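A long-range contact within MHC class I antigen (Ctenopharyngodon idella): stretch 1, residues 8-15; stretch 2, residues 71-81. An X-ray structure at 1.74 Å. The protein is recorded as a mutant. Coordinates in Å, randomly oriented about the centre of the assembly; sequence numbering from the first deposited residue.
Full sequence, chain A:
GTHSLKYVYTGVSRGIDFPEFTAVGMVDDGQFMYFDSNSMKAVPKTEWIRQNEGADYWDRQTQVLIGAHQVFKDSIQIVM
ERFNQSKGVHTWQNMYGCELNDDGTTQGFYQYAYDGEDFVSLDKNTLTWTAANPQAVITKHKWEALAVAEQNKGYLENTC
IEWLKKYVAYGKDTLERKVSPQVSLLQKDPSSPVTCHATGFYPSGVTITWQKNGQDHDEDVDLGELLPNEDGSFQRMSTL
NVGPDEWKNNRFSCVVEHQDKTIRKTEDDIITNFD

Stretch 1 (8-15) VYTGVSRG
Stretch 2 (71-81) VFKDSIQIVME

Residues 71-81 form a continuous α-helix (phi near -62°, psi near -42°) that packs across the extended strand 8-13 (phi -106 to -126°, psi 118 to 134°). The axes approach to 8.7 Å, and their N-to-C directions differ by 57°, with a signed crossing angle of -57°. Two CA-CA distances set the register: Gly11 to Phe72, 6.3 Å, and Ser13 to Ile76, 7.3 Å. Strand alternation turns Tyr9 and Ser13 toward the helix, with Gly11 between them, while Thr10 and Val12 point away.

At the first residue of the stretch, Val71 makes no contact with the strand; its O accepts bonds from Ser75 N (2.8 Å) and Ser75 OG (2.9 Å). Phe72 points toward the strand with chi1 -99°, between wells, and chi2 49°. Its CZ lies 3.6 Å from Tyr9 CB. Tyr9, chi1 m and chi2 -10°, directs its ring edge toward the Phe72 face in an offset edge-to-face pair, centroids 5.8 Å apart and planes at 68°. Gly11 CA meets the Phe72 ring edge, 3.8 Å from CD2; an ideal CB on Gly11 would stand 2.8 Å from that Phe72 CD2, a clash, so the close approach depends on the absent side chain.

Lys73, Asp74 and Ser75 leave the strand untouched. One turn after Phe72, Ile76 (t, t) has its CA-to-CB bond directed toward the strand, and Ile76 N bonds Phe72 O at 3.0 Å. Ile76 CD1 reaches Gly11 O at 4.0 Å and Ser13 OG at 3.7 Å.

A further turn brings Met80 (m, t, m), whose SD lies 3.3 Å from Ser13 OG. Ser13 is p, and its OG is hydrogen-bonded elsewhere in the structure. Poorly ordered Arg14, with positive phi (88°), brings NH1 to 4.4 Å from Met80 SD. No hydrogen bond crosses the contact, which buries 320 Å² in total.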

# COMPACT_ATOMS: atom_id res chain seq x y z
N VAL A 8 -4.21 6.22 8.96
CA VAL A 8 -2.78 6.08 9.27
C VAL A 8 -2.16 7.48 9.39
O VAL A 8 -2.20 8.26 8.45
CB VAL A 8 -2.02 5.18 8.26
CG1 VAL A 8 -2.51 3.73 8.36
CG2 VAL A 8 -2.14 5.69 6.83
N TYR A 9 -1.65 7.79 10.58
CA TYR A 9 -1.02 9.08 10.84
C TYR A 9 0.50 8.91 10.92
O TYR A 9 0.98 8.01 11.61
CB TYR A 9 -1.46 9.67 12.17
CG TYR A 9 -2.93 9.97 12.38
CD1 TYR A 9 -3.86 9.91 11.33
CD2 TYR A 9 -3.40 10.32 13.65
CE1 TYR A 9 -5.21 10.19 11.55
CE2 TYR A 9 -4.74 10.61 13.87
CZ TYR A 9 -5.63 10.54 12.82
OH TYR A 9 -6.95 10.82 13.07
N THR A 10 1.24 9.79 10.25
CA THR A 10 2.71 9.81 10.36
C THR A 10 3.22 11.16 10.88
O THR A 10 3.01 12.20 10.25
CB THR A 10 3.41 9.50 9.03
OG1 THR A 10 2.93 8.25 8.51
CG2 THR A 10 4.93 9.43 9.22
N GLY A 11 3.92 11.11 12.00
CA GLY A 11 4.55 12.29 12.56
C GLY A 11 6.06 12.17 12.48
O GLY A 11 6.63 11.14 12.82
N VAL A 12 6.70 13.22 11.99
CA VAL A 12 8.15 13.25 11.89
C VAL A 12 8.73 14.48 12.57
O VAL A 12 8.27 15.59 12.35
CB VAL A 12 8.60 13.26 10.42
CG1 VAL A 12 10.11 13.21 10.32
CG2 VAL A 12 7.96 12.10 9.68
N SER A 13 9.77 14.29 13.37
CA SER A 13 10.44 15.41 14.00
C SER A 13 11.79 15.61 13.34
O SER A 13 12.55 14.66 13.21
CB SER A 13 10.62 15.16 15.49
OG SER A 13 11.42 14.01 15.70
N ARG A 14 12.05 16.84 12.90
CA ARG A 14 13.35 17.24 12.36
C ARG A 14 13.58 17.05 10.86
O ARG A 14 14.65 17.41 10.36
CB ARG A 14 14.49 16.57 13.13
CG ARG A 14 14.58 16.98 14.59
CD ARG A 14 16.01 16.92 15.10
NE ARG A 14 16.23 17.82 16.23
CZ ARG A 14 15.91 17.53 17.49
NH1 ARG A 14 15.34 16.37 17.79
NH2 ARG A 14 16.15 18.41 18.45
N GLY A 15 12.61 16.50 10.14
CA GLY A 15 12.70 16.31 8.70
C GLY A 15 12.50 17.55 7.83
O GLY A 15 11.91 18.53 8.29
N VAL A 71 -1.18 17.41 18.89
CA VAL A 71 -0.98 16.30 19.84
C VAL A 71 0.23 15.43 19.45
O VAL A 71 0.99 14.99 20.32
CB VAL A 71 -2.25 15.43 19.99
CG1 VAL A 71 -1.98 14.22 20.88
CG2 VAL A 71 -3.39 16.25 20.58
N PHE A 72 0.40 15.20 18.15
CA PHE A 72 1.55 14.45 17.65
C PHE A 72 2.88 15.15 17.91
O PHE A 72 3.87 14.48 18.25
CB PHE A 72 1.40 14.13 16.16
CG PHE A 72 0.92 12.74 15.89
CD1 PHE A 72 -0.19 12.22 16.56
CD2 PHE A 72 1.56 11.94 14.95
CE1 PHE A 72 -0.63 10.93 16.31
CE2 PHE A 72 1.12 10.65 14.69
CZ PHE A 72 0.03 10.15 15.37
N LYS A 73 2.91 16.47 17.75
CA LYS A 73 4.09 17.28 18.08
C LYS A 73 4.47 17.10 19.55
O LYS A 73 5.64 16.88 19.87
CB LYS A 73 3.82 18.77 17.82
CG LYS A 73 4.07 19.25 16.40
CD LYS A 73 3.61 20.69 16.23
CE LYS A 73 4.51 21.69 16.94
NZ LYS A 73 5.83 21.86 16.27
N ASP A 74 3.47 17.18 20.42
CA ASP A 74 3.68 17.08 21.87
C ASP A 74 4.13 15.68 22.26
O ASP A 74 5.03 15.50 23.09
CB ASP A 74 2.39 17.44 22.61
CG ASP A 74 1.96 18.89 22.40
OD1 ASP A 74 2.73 19.69 21.82
OD2 ASP A 74 0.84 19.24 22.83
N SER A 75 3.49 14.68 21.64
CA SER A 75 3.75 13.28 21.92
C SER A 75 5.16 12.85 21.55
O SER A 75 5.86 12.25 22.37
CB SER A 75 2.72 12.39 21.21
OG SER A 75 1.44 12.54 21.80
N ILE A 76 5.59 13.16 20.33
CA ILE A 76 6.93 12.77 19.86
C ILE A 76 8.03 13.41 20.71
O ILE A 76 9.06 12.78 20.96
CB ILE A 76 7.13 13.00 18.34
CG1 ILE A 76 8.34 12.20 17.83
CG2 ILE A 76 7.25 14.49 18.01
CD1 ILE A 76 8.39 12.05 16.32
N GLN A 77 7.80 14.63 21.18
CA GLN A 77 8.75 15.31 22.07
C GLN A 77 8.97 14.50 23.35
O GLN A 77 10.10 14.31 23.78
CB GLN A 77 8.25 16.72 22.41
CG GLN A 77 9.36 17.69 22.78
CD GLN A 77 10.27 18.04 21.61
OE1 GLN A 77 9.92 17.79 20.44
NE2 GLN A 77 11.43 18.62 21.91
N ILE A 78 7.87 14.00 23.91
CA ILE A 78 7.87 13.22 25.15
C ILE A 78 8.62 11.88 25.01
O ILE A 78 9.49 11.57 25.82
CB ILE A 78 6.42 13.01 25.67
CG1 ILE A 78 5.88 14.33 26.24
CG2 ILE A 78 6.35 11.90 26.70
CD1 ILE A 78 4.39 14.34 26.50
N VAL A 79 8.29 11.11 23.97
CA VAL A 79 8.89 9.78 23.78
C VAL A 79 10.40 9.85 23.47
O VAL A 79 11.17 9.04 24.00
CB VAL A 79 8.08 8.93 22.75
CG1 VAL A 79 7.94 9.63 21.42
CG2 VAL A 79 8.67 7.53 22.59
N MET A 80 10.81 10.82 22.65
CA MET A 80 12.24 11.02 22.33
C MET A 80 13.08 11.22 23.58
O MET A 80 14.17 10.63 23.72
CB MET A 80 12.44 12.22 21.39
CG MET A 80 11.81 12.09 20.00
SD MET A 80 12.27 13.40 18.84
CE MET A 80 11.47 14.83 19.56
N GLU A 81 12.57 12.04 24.50
CA GLU A 81 13.23 12.31 25.77
C GLU A 81 13.36 11.05 26.62
O GLU A 81 14.36 10.86 27.30
CB GLU A 81 12.47 13.40 26.54
CG GLU A 81 12.64 14.80 25.95
CD GLU A 81 11.54 15.77 26.36
OE1 GLU A 81 10.53 15.33 26.97
OE2 GLU A 81 11.67 16.97 26.07